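Local coordinates for tailspike protein (Siphovirus 9NA, PDB 3RIQ), which recognises Salmonella lipopolysaccharide, the phage's receptor, and, as an endorhamnosidase, cleaves its O-antigen chains, at the interface of chains A and B. Sequence-based numbering; all coordinates share one arbitrary frame. Chains: chain A/B, Tailspike protein.

Contact 1: the interface of chains A and B. Residues chain A 519, 527, 543; chain B 517, 519, 529, 541, 543.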
loop_
_atom_site.group_PDB
_atom_site.type_symbol
_atom_site.label_atom_id
_atom_site.label_comp_id
_atom_site.label_asym_id
_atom_site.label_seq_id
_atom_site.Cartn_x
_atom_site.Cartn_y
_atom_site.Cartn_z
ATOM N N PHE A 519 -27.536 48.949 11.401
ATOM C CA PHE A 519 -28.750 49.596 10.935
ATOM C C PHE A 519 -29.997 48.848 11.421
ATOM O O PHE A 519 -29.983 47.632 11.617
ATOM C CB PHE A 519 -28.794 49.658 9.408
ATOM C CG PHE A 519 -27.782 50.616 8.791
ATOM C CD1 PHE A 519 -26.440 50.261 8.603
ATOM C CD2 PHE A 519 -28.202 51.881 8.366
ATOM C CE1 PHE A 519 -25.543 51.181 7.994
ATOM C CE2 PHE A 519 -27.318 52.774 7.757
ATOM C CZ PHE A 519 -25.988 52.427 7.591
ATOM N N LEU A 527 -35.485 54.311 8.971
ATOM C CA LEU A 527 -34.141 53.731 8.997
ATOM C C LEU A 527 -33.239 54.522 9.951
ATOM O O LEU A 527 -33.189 55.757 9.882
ATOM C CB LEU A 527 -33.522 53.678 7.592
ATOM C CG LEU A 527 -32.150 52.969 7.501
ATOM C CD1 LEU A 527 -32.254 51.458 7.758
ATOM C CD2 LEU A 527 -31.512 53.196 6.139
ATOM N N LEU A 543 -32.056 58.810 9.919
ATOM C CA LEU A 543 -31.702 59.318 8.596
ATOM C C LEU A 543 -32.836 60.146 8.044
ATOM O O LEU A 543 -33.982 60.022 8.516
ATOM C CB LEU A 543 -31.321 58.185 7.652
ATOM C CG LEU A 543 -30.065 57.476 8.175
ATOM C CD1 LEU A 543 -29.730 56.238 7.381
ATOM C CD2 LEU A 543 -28.877 58.446 8.214
ATOM O OXT LEU A 543 -32.591 60.950 7.134
ATOM N N ILE B 517 -30.344 47.076 2.840
ATOM C CA ILE B 517 -30.012 48.355 2.172
ATOM C C ILE B 517 -28.833 48.211 1.225
ATOM O O ILE B 517 -28.027 47.272 1.343
ATOM C CB ILE B 517 -29.726 49.496 3.212
ATOM C CG1 ILE B 517 -28.461 49.174 4.045
ATOM C CG2 ILE B 517 -30.972 49.696 4.128
ATOM C CD1 ILE B 517 -27.987 50.342 4.912
ATOM N N PHE B 519 -25.982 51.073 -0.796
ATOM C CA PHE B 519 -25.596 52.436 -1.119
ATOM C C PHE B 519 -25.353 52.600 -2.624
ATOM O O PHE B 519 -24.950 51.665 -3.317
ATOM C CB PHE B 519 -24.319 52.839 -0.380
ATOM C CG PHE B 519 -24.492 53.009 1.124
ATOM C CD1 PHE B 519 -24.493 51.918 2.001
ATOM C CD2 PHE B 519 -24.624 54.295 1.661
ATOM C CE1 PHE B 519 -24.627 52.133 3.400
ATOM C CE2 PHE B 519 -24.743 54.499 3.037
ATOM C CZ PHE B 519 -24.763 53.416 3.899
ATOM N N ILE B 529 -29.055 55.905 -0.122
ATOM C CA ILE B 529 -29.309 54.555 0.361
ATOM C C ILE B 529 -30.632 54.110 -0.214
ATOM O O ILE B 529 -31.634 54.784 0.008
ATOM C CB ILE B 529 -29.408 54.517 1.909
ATOM C CG1 ILE B 529 -28.097 55.019 2.551
ATOM C CG2 ILE B 529 -29.823 53.101 2.403
ATOM C CD1 ILE B 529 -28.208 55.247 4.069
ATOM N N TYR B 541 -33.107 57.126 0.875
ATOM C CA TYR B 541 -32.575 58.214 1.700
ATOM C C TYR B 541 -31.462 58.930 0.973
ATOM O O TYR B 541 -30.620 58.293 0.359
ATOM C CB TYR B 541 -32.038 57.634 3.007
ATOM C CG TYR B 541 -33.125 57.142 3.919
ATOM C CD1 TYR B 541 -33.562 55.813 3.859
ATOM C CD2 TYR B 541 -33.704 57.997 4.877
ATOM C CE1 TYR B 541 -34.588 55.362 4.674
ATOM C CE2 TYR B 541 -34.712 57.547 5.718
ATOM C CZ TYR B 541 -35.147 56.225 5.609
ATOM O OH TYR B 541 -36.133 55.753 6.438
ATOM N N LEU B 543 -28.261 61.509 1.610
ATOM C CA LEU B 543 -27.464 61.932 2.757
ATOM C C LEU B 543 -27.108 63.393 2.624
ATOM O O LEU B 543 -27.172 63.948 1.511
ATOM C CB LEU B 543 -26.223 61.064 2.920
ATOM C CG LEU B 543 -26.639 59.618 3.215
ATOM C CD1 LEU B 543 -25.465 58.671 3.220
ATOM C CD2 LEU B 543 -27.417 59.540 4.535
ATOM O OXT LEU B 543 -26.774 64.014 3.642
#
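Chi1 of -175° with chi2 of 68° brings the CD2 branch of A:Leu527 to the ring of B:Tyr541, 4.0 Å from CD1 and CE1, while the tyrosine turns its ring away from its own carbonyl carbon to meet it. The patch belongs to the C-terminal part of a P22-type tailspike, a family of trimers built round a right-handed beta-helix. The phenol oxygen OH of B:Tyr541 accepts the backbone N-H of A:Leu527, N to OH 3.0 Å, and the bond is nearly straight (169° at the hydrogen). Near the backbone, CB of A:Leu527 (3.5 Å from CE1 of B:Tyr541) and CB of the C-terminal A:Leu543 (3.7 Å from CD2 of B:Tyr541) lie over one and the same face of the ring, towards opposite corners. From A:Leu543 the CD1 branch touches CD1 of B:Ile529 at 3.8 Å, while CD2 reaches CD2 of its own counterpart B:Leu543 at 4.1 Å. Farther along, the methyl CD1 of B:Ile517 sits 3.6 Å above the plane of the A:Phe519 ring and over its centre, a CH-pi contact. The rings of A:Phe519 and B:Phe519, steeply inclined to each other, meet at their CZ corners, 4.0 Å apart, without stacking.

Contact 2: the interface of chains A and B. Residues chain A 340, 360, 386; chain B 357-358, 383-384, 406.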
loop_
_atom_site.group_PDB
_atom_site.type_symbol
_atom_site.label_atom_id
_atom_site.label_comp_id
_atom_site.label_asym_id
_atom_site.label_seq_id
_atom_site.Cartn_x
_atom_site.Cartn_y
_atom_site.Cartn_z
ATOM N N TYR A 340 -14.860 -3.281 -2.379
ATOM C CA TYR A 340 -15.795 -2.927 -3.451
ATOM C C TYR A 340 -17.024 -3.822 -3.349
ATOM O O TYR A 340 -16.893 -5.045 -3.167
ATOM C CB TYR A 340 -15.160 -3.191 -4.830
ATOM C CG TYR A 340 -14.279 -2.074 -5.315
ATOM C CD1 TYR A 340 -14.838 -1.018 -6.047
ATOM C CD2 TYR A 340 -12.923 -2.025 -4.995
ATOM C CE1 TYR A 340 -14.065 0.049 -6.470
ATOM C CE2 TYR A 340 -12.107 -0.970 -5.435
ATOM C CZ TYR A 340 -12.711 0.081 -6.164
ATOM O OH TYR A 340 -12.006 1.186 -6.571
ATOM N N THR A 360 -10.588 2.375 2.060
ATOM C CA THR A 360 -11.320 2.826 0.870
ATOM C C THR A 360 -12.511 1.889 0.714
ATOM O O THR A 360 -12.318 0.680 0.569
ATOM C CB THR A 360 -10.415 2.765 -0.371
ATOM O OG1 THR A 360 -9.296 3.644 -0.154
ATOM C CG2 THR A 360 -11.164 3.258 -1.614
ATOM N N MET A 386 -11.688 6.962 2.643
ATOM C CA MET A 386 -12.368 7.365 1.408
ATOM C C MET A 386 -13.597 6.490 1.245
ATOM O O MET A 386 -13.506 5.256 1.299
ATOM C CB MET A 386 -11.429 7.234 0.199
ATOM C CG MET A 386 -10.258 8.224 0.205
ATOM S SD MET A 386 -9.441 8.340 -1.381
ATOM C CE MET A 386 -8.684 6.740 -1.537
ATOM N N THR B 357 -7.878 4.175 -7.737
ATOM C CA THR B 357 -7.640 4.746 -6.413
ATOM C C THR B 357 -6.184 4.817 -6.042
ATOM O O THR B 357 -5.401 3.997 -6.466
ATOM C CB THR B 357 -8.375 3.948 -5.283
ATOM O OG1 THR B 357 -8.003 2.567 -5.318
ATOM C CG2 THR B 357 -9.893 4.041 -5.424
ATOM N N ASN B 358 -5.838 5.838 -5.257
ATOM C CA ASN B 358 -4.489 5.947 -4.662
ATOM C C ASN B 358 -3.377 5.997 -5.691
ATOM O O ASN B 358 -2.441 5.187 -5.690
ATOM C CB ASN B 358 -4.309 4.849 -3.607
ATOM C CG ASN B 358 -5.272 5.038 -2.453
ATOM O OD1 ASN B 358 -5.310 6.123 -1.860
ATOM N ND2 ASN B 358 -6.103 4.052 -2.194
ATOM N N ARG B 383 -10.271 8.244 -7.060
ATOM C CA ARG B 383 -10.347 8.651 -5.633
ATOM C C ARG B 383 -8.952 8.580 -5.046
ATOM O O ARG B 383 -8.348 7.505 -5.052
ATOM C CB ARG B 383 -11.304 7.796 -4.786
ATOM C CG ARG B 383 -12.729 7.622 -5.293
ATOM C CD ARG B 383 -12.884 6.316 -5.957
ATOM N NE ARG B 383 -14.247 5.938 -6.348
ATOM C CZ ARG B 383 -14.508 4.812 -7.024
ATOM N NH1 ARG B 383 -13.508 3.982 -7.356
ATOM N NH2 ARG B 383 -15.747 4.523 -7.389
ATOM N N GLY B 384 -8.456 9.690 -4.514
ATOM C CA GLY B 384 -7.160 9.686 -3.877
ATOM C C GLY B 384 -6.074 9.820 -4.917
ATOM O O GLY B 384 -5.469 8.830 -5.322
ATOM N N ASN B 406 -10.720 13.676 -3.638
ATOM C CA ASN B 406 -9.466 13.674 -2.864
ATOM C C ASN B 406 -8.249 13.819 -3.770
ATOM O O ASN B 406 -7.432 12.912 -3.877
ATOM C CB ASN B 406 -9.359 12.448 -1.947
ATOM C CG ASN B 406 -8.151 12.524 -1.021
ATOM O OD1 ASN B 406 -7.676 13.598 -0.725
ATOM N ND2 ASN B 406 -7.608 11.377 -0.626
HETATM O O HOH W 1 -9.378 0.766 -6.801
#
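A:Met386 makes the main van der Waals contact, against B:Asn358 and B:Gly384, and hides 75 Å² on chain B. A bend at chi3 (-68°) turns its methyl CE towards the amide of B:Asn358 and the backbone of B:Arg383. CE lies 3.4 Å from OD1 of B:Asn358, and the sulfur SD rests 3.6 Å from CA of B:Gly384, with CB of B:Arg383 close by. Beside this thioether A:Thr360 and B:Thr357 reach towards each other tip to tip, CG2 of one 4.1 Å from CG2 of the other.

Direct polar contact is slight. ND2 of B:Asn406 points at SD of A:Met386 over 3.6 Å; the line is straight but the hydrogen bond is weak. NH1 of B:Arg383 comes within 3.3 Å of the phenol OH of A:Tyr340, with guanidinium and ring planes turned 59° apart, a polar approach that does not count as a hydrogen bond.

Water provides the tighter link: water 1 is 2.7 Å from OH of A:Tyr340 and 2.7 Å from OG1 of B:Thr357, tying the two hydroxyls together across the interface.

In the fold, chain A contributes strands 333-340, 355-362 and 385-388 of its right-handed beta-helix. Chain B turns to it residues in left-handed backbone conformation: B:Asn358 within strand 355-362, and B:Gly384 and B:Asn406 in loops beside strands.

Contact 3: the interface of chains A and B. Residues chain A 491, 494, 496, 498; chain B 506, 510-511, 518.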
loop_
_atom_site.group_PDB
_atom_site.type_symbol
_atom_site.label_atom_id
_atom_site.label_comp_id
_atom_site.label_asym_id
_atom_site.label_seq_id
_atom_site.Cartn_x
_atom_site.Cartn_y
_atom_site.Cartn_z
ATOM N N ARG A 491 -24.944 41.886 -6.507
ATOM C CA ARG A 491 -26.238 41.416 -7.011
ATOM C C ARG A 491 -26.613 42.204 -8.275
ATOM O O ARG A 491 -26.575 43.438 -8.281
ATOM C CB ARG A 491 -27.358 41.511 -5.964
ATOM C CG ARG A 491 -28.719 41.070 -6.545
ATOM C CD ARG A 491 -29.769 40.957 -5.458
ATOM N NE ARG A 491 -31.110 40.776 -6.016
ATOM C CZ ARG A 491 -31.677 39.632 -6.401
ATOM N NH1 ARG A 491 -31.051 38.449 -6.305
ATOM N NH2 ARG A 491 -32.910 39.690 -6.909
ATOM N N PHE A 494 -24.330 45.204 -10.050
ATOM C CA PHE A 494 -24.189 46.603 -9.610
ATOM C C PHE A 494 -22.988 46.874 -8.695
ATOM O O PHE A 494 -22.762 48.018 -8.299
ATOM C CB PHE A 494 -25.513 47.170 -9.038
ATOM C CG PHE A 494 -26.542 47.451 -10.119
ATOM C CD1 PHE A 494 -27.427 46.460 -10.507
ATOM C CD2 PHE A 494 -26.579 48.680 -10.767
ATOM C CE1 PHE A 494 -28.338 46.667 -11.521
ATOM C CE2 PHE A 494 -27.499 48.906 -11.789
ATOM C CZ PHE A 494 -28.376 47.902 -12.165
ATOM N N HIS A 496 -22.151 46.376 -5.679
ATOM C CA HIS A 496 -22.397 46.975 -4.364
ATOM C C HIS A 496 -22.516 45.874 -3.311
ATOM O O HIS A 496 -22.756 44.690 -3.628
ATOM C CB HIS A 496 -23.729 47.722 -4.377
ATOM C CG HIS A 496 -24.908 46.826 -4.596
ATOM N ND1 HIS A 496 -25.035 46.043 -5.727
ATOM C CD2 HIS A 496 -25.990 46.553 -3.823
ATOM C CE1 HIS A 496 -26.157 45.342 -5.652
ATOM N NE2 HIS A 496 -26.755 45.636 -4.510
ATOM N N SER A 498 -24.985 44.422 -0.558
ATOM C CA SER A 498 -26.304 44.413 0.084
ATOM C C SER A 498 -26.116 44.106 1.560
ATOM O O SER A 498 -25.518 43.073 1.920
ATOM C CB SER A 498 -27.220 43.364 -0.551
ATOM O OG SER A 498 -27.261 43.540 -1.950
ATOM N N LEU B 506 -29.330 52.298 -8.130
ATOM C CA LEU B 506 -29.617 50.919 -7.819
ATOM C C LEU B 506 -31.093 50.633 -8.072
ATOM O O LEU B 506 -31.952 51.359 -7.565
ATOM C CB LEU B 506 -29.341 50.699 -6.331
ATOM C CG LEU B 506 -28.066 50.039 -5.870
ATOM C CD1 LEU B 506 -28.228 49.735 -4.379
ATOM C CD2 LEU B 506 -27.759 48.736 -6.682
ATOM N N ALA B 510 -32.097 44.882 -7.193
ATOM C CA ALA B 510 -30.719 44.682 -6.710
ATOM C C ALA B 510 -30.600 44.501 -5.194
ATOM O O ALA B 510 -29.493 44.367 -4.667
ATOM C CB ALA B 510 -29.765 45.757 -7.222
ATOM N N LEU B 511 -31.740 44.454 -4.504
ATOM C CA LEU B 511 -31.795 44.041 -3.084
ATOM C C LEU B 511 -32.738 42.849 -2.977
ATOM O O LEU B 511 -33.970 42.985 -3.153
ATOM C CB LEU B 511 -32.270 45.185 -2.160
ATOM C CG LEU B 511 -31.332 46.394 -2.063
ATOM C CD1 LEU B 511 -31.953 47.600 -1.332
ATOM C CD2 LEU B 511 -30.007 45.985 -1.388
ATOM N N GLY B 518 -28.721 49.147 0.284
ATOM C CA GLY B 518 -27.535 49.233 -0.577
ATOM C C GLY B 518 -27.260 50.695 -0.833
ATOM O O GLY B 518 -28.199 51.479 -1.017
#
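CD2 of B:Leu506 caps the imidazole of A:His496, standing 3.8 Å above the ring plane and over its centre in a CH-pi contact. The same methyl touches CB of A:Phe494 at 3.6 Å, the leucine and phenylalanine side chains lying alongside and pointing opposite ways; one leucine branch therefore fills the angle between two residues of chain A. Its sister CD1 reaches CD2 of A:His496 at 3.9 Å. The methyl CB of B:Ala510 extends this apolar centre, lying 4.0 Å from CE1 of the histidine and near CD1 of A:Phe494.

This is a subunit interface in the C-terminal region of the P22-type tailspike trimer, formed by segment 491-498 of chain A and segment 506-511 of chain B. Outward, it turns polar at the backbone carbonyl of B:Ala510, at the end of the 3-10 helix 508-510. NE2 of A:His496 donates to this oxygen O over 3.0 Å. The bond is somewhat bent (149° at the hydrogen), and the donor is tilted 29° from the carbonyl plane. Chi1 of A:His496, 64°, places CG between its backbone N and carbonyl carbon, which sends the ring across to that oxygen.

At the rim, the aliphatic run of A:Arg491, extended from CG to NE, passes alongside B:Ala510, and CB of A:Ser498 packs against CD2 of B:Leu511. On the same edge of the imidazole, next to the bonded NE2, the backbone O of A:Arg491 lies in the ring plane, 3.3 Å from CE1 of A:His496.

Contacts 1 and 3 are neighbours, their C-alpha centres about 13 Å apart, and chain B's strand 516-521 serves both: B:Ile517 and B:Phe519 belong to contact 1, B:Gly518 to contact 3. Contact 2 lies far along the spike, its centre about 53 Å from that of contact 1 and 44 Å from that of contact 3, on beta-helix strands that neither of the others uses. Contacts 1 and 3 combine apolar packing with direct hydrogen bonds to or from the backbone, whereas contact 2 relies on a thioether and a bridging water. In a three-chain assembly each contact recurs between neighbouring subunits, so together they would fasten the trimer at separate levels.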